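Local coordinates for hydroxyethylphosphonate dioxygenase (Streptomyces albus, PDB 6B9R) that catalyses the iron(II)- and oxygen-dependent cleavage of 2-hydroxyethylphosphonate to hydroxymethylphosphonate and formate, at the interface of chains A and B. Sequence-based numbering; all coordinates share one arbitrary frame. Chains: chain A/B, Hydroxyethylphosphonate dioxygenase.

The interface of chains A and B. Residues chain A 430, 432-433; chain B 152, 185, 235, 306, 338.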
ATOM      1  N   ALA A 430      -0.909 -10.359  -6.018  1.00 19.79           N
ATOM      2  CA  ALA A 430      -2.317 -10.661  -5.766  1.00 19.96           C
ATOM      3  C   ALA A 430      -3.115 -10.668  -7.064  1.00 20.40           C
ATOM      4  O   ALA A 430      -3.938 -11.564  -7.288  1.00 20.87           O
ATOM      5  CB  ALA A 430      -2.904  -9.658  -4.769  1.00 19.44           C
ATOM      6  N   GLY A 432      -1.971 -11.426  -9.932  1.00 21.31           N
ATOM      7  CA  GLY A 432      -1.583 -12.632 -10.643  1.00 21.89           C
ATOM      8  C   GLY A 432      -2.203 -13.897 -10.090  1.00 31.76           C
ATOM      9  O   GLY A 432      -2.306 -14.894 -10.816  1.00 27.25           O
ATOM     10  N   ALA A 433      -2.627 -13.878  -8.825  1.00 21.98           N
ATOM     11  CA  ALA A 433      -3.214 -15.057  -8.206  1.00 25.96           C
ATOM     12  C   ALA A 433      -4.718 -15.144  -8.414  1.00 28.07           C
ATOM     13  O   ALA A 433      -5.295 -16.213  -8.194  1.00 30.71           O
ATOM     14  CB  ALA A 433      -2.898 -15.085  -6.705  1.00 21.92           C
TER
ATOM     15  N   TYR B 152     -10.343 -11.690   0.762  1.00 14.54           N
ATOM     16  CA  TYR B 152      -9.765 -12.966   1.167  1.00 12.90           C
ATOM     17  C   TYR B 152     -10.665 -13.619   2.205  1.00 19.04           C
ATOM     18  O   TYR B 152     -11.365 -12.940   2.955  1.00 20.43           O
ATOM     19  CB  TYR B 152      -8.367 -12.748   1.761  1.00 18.32           C
ATOM     20  CG  TYR B 152      -7.406 -12.222   0.738  1.00 16.72           C
ATOM     21  CD1 TYR B 152      -7.409 -10.877   0.383  1.00 14.57           C
ATOM     22  CD2 TYR B 152      -6.513 -13.074   0.094  1.00 18.50           C
ATOM     23  CE1 TYR B 152      -6.527 -10.388  -0.593  1.00 20.38           C
ATOM     24  CE2 TYR B 152      -5.625 -12.591  -0.863  1.00 17.04           C
ATOM     25  CZ  TYR B 152      -5.654 -11.250  -1.208  1.00 15.25           C
ATOM     26  OH  TYR B 152      -4.782 -10.786  -2.162  1.00 18.56           O
ATOM     27  N   LEU B 185      -8.502 -17.464  -1.781  1.00 20.56           N
ATOM     28  CA  LEU B 185      -8.145 -16.327  -2.610  1.00 18.18           C
ATOM     29  C   LEU B 185      -9.366 -15.498  -3.013  1.00 15.69           C
ATOM     30  O   LEU B 185     -10.505 -15.987  -3.026  1.00 17.12           O
ATOM     31  CB  LEU B 185      -7.411 -16.810  -3.858  1.00 20.75           C
ATOM     32  CG  LEU B 185      -5.999 -17.362  -3.655  1.00 20.90           C
ATOM     33  CD1 LEU B 185      -5.481 -17.999  -4.949  1.00 16.42           C
ATOM     34  CD2 LEU B 185      -5.058 -16.266  -3.164  1.00 19.56           C
ATOM     35  N   PRO B 235       2.573 -15.586  -8.847  1.00 19.47           N
ATOM     36  CA  PRO B 235       3.351 -16.070  -7.701  1.00 18.80           C
ATOM     37  C   PRO B 235       4.299 -17.184  -8.117  1.00 17.83           C
ATOM     38  O   PRO B 235       3.959 -18.037  -8.946  1.00 15.23           O
ATOM     39  CB  PRO B 235       2.277 -16.574  -6.731  1.00 19.43           C
ATOM     40  CG  PRO B 235       1.059 -15.775  -7.087  1.00 24.63           C
ATOM     41  CD  PRO B 235       1.122 -15.587  -8.582  1.00 18.97           C
ATOM     42  N   ASP B 306      -7.343 -22.760  -5.441  1.00 17.87           N
ATOM     43  CA  ASP B 306      -7.436 -21.384  -4.942  1.00 22.05           C
ATOM     44  C   ASP B 306      -7.674 -21.328  -3.442  1.00 20.60           C
ATOM     45  O   ASP B 306      -7.981 -20.239  -2.906  1.00 17.56           O
ATOM     46  CB  ASP B 306      -8.513 -20.581  -5.682  1.00 17.73           C
ATOM     47  CG  ASP B 306      -8.156 -20.378  -7.137  1.00 24.77           C
ATOM     48  OD1 ASP B 306      -6.947 -20.271  -7.412  1.00 20.58           O
ATOM     49  OD2 ASP B 306      -9.054 -20.347  -8.000  1.00 28.53           O
ATOM     50  N   LEU B 338       1.426 -16.121   0.260  1.00 18.76           N
ATOM     51  CA  LEU B 338       0.971 -14.920  -0.440  1.00 19.26           C
ATOM     52  C   LEU B 338       0.551 -13.822   0.530  1.00 20.51           C
ATOM     53  O   LEU B 338       0.589 -12.640   0.171  1.00 19.93           O
ATOM     54  CB  LEU B 338      -0.214 -15.233  -1.360  1.00 21.08           C
ATOM     55  CG  LEU B 338       0.020 -16.068  -2.612  1.00 36.59           C
ATOM     56  CD1 LEU B 338      -1.276 -16.153  -3.410  1.00 33.54           C
ATOM     57  CD2 LEU B 338       1.139 -15.470  -3.446  1.00 36.59           C
TER
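A:Ala433, at the C-terminal end of helix 425-433, docks among B:Leu338, B:Pro235 and B:Leu185 in an apolar, helix-to-loop portion of a two-fold symmetric homodimer interface. In this dioxygenase, a member of the cupin superfamily, the patch ties a C-terminal helix of one subunit to loops of the other; its twin does the same with the chains exchanged. The deposited assembly is a dimer, probably the working form.

The methyl of A:Ala433 is held from two directions. CD1 of B:Leu338 approaches CB of A:Ala433 to 3.8 Å. The ring of B:Pro235 comes in beside it, its CG 4.0 Å from CB of A:Ala433. Within chain B, CD1 of B:Leu338 also meets CD2 of B:Leu185 at 3.8 Å, so B:Leu185 backs the B:Leu338 methyl that meets A:Ala433 and borders the A:Ala433 methyl more loosely. B:Leu338 has CG opposite its carbonyl carbon (chi1 -70°) and CD1 anti to CA (chi2 -176°), an extended shape that carries this branch forward to the helix.

The other branch of B:Leu185 makes a different contact: CD1 lies 3.7 Å from the backbone O of A:Ala433, well off the line of the C=O bond. B:Asp306 lies farther out along this edge and contributes little buried surface.

B:Pro235 also packs against the main chain. CD of B:Pro235 sits almost squarely over the face of the A:Gly432-A:Ala433 peptide, 4.0 Å from the carbonyl carbon C of A:Gly432, where the helix backbone carries no side chain.

One turn earlier, B:Tyr152 reaches A:Ala430 end-on. The phenol oxygen OH of B:Tyr152 lies 3.4 Å from CB of A:Ala430, and the long axis of the ring points nearly straight at that methyl. B:Tyr152 immediately precedes the iron ligand B:Gln153, so helix 425-433 abuts a residue next to the metal site of the partner; the contact may help to steady that segment.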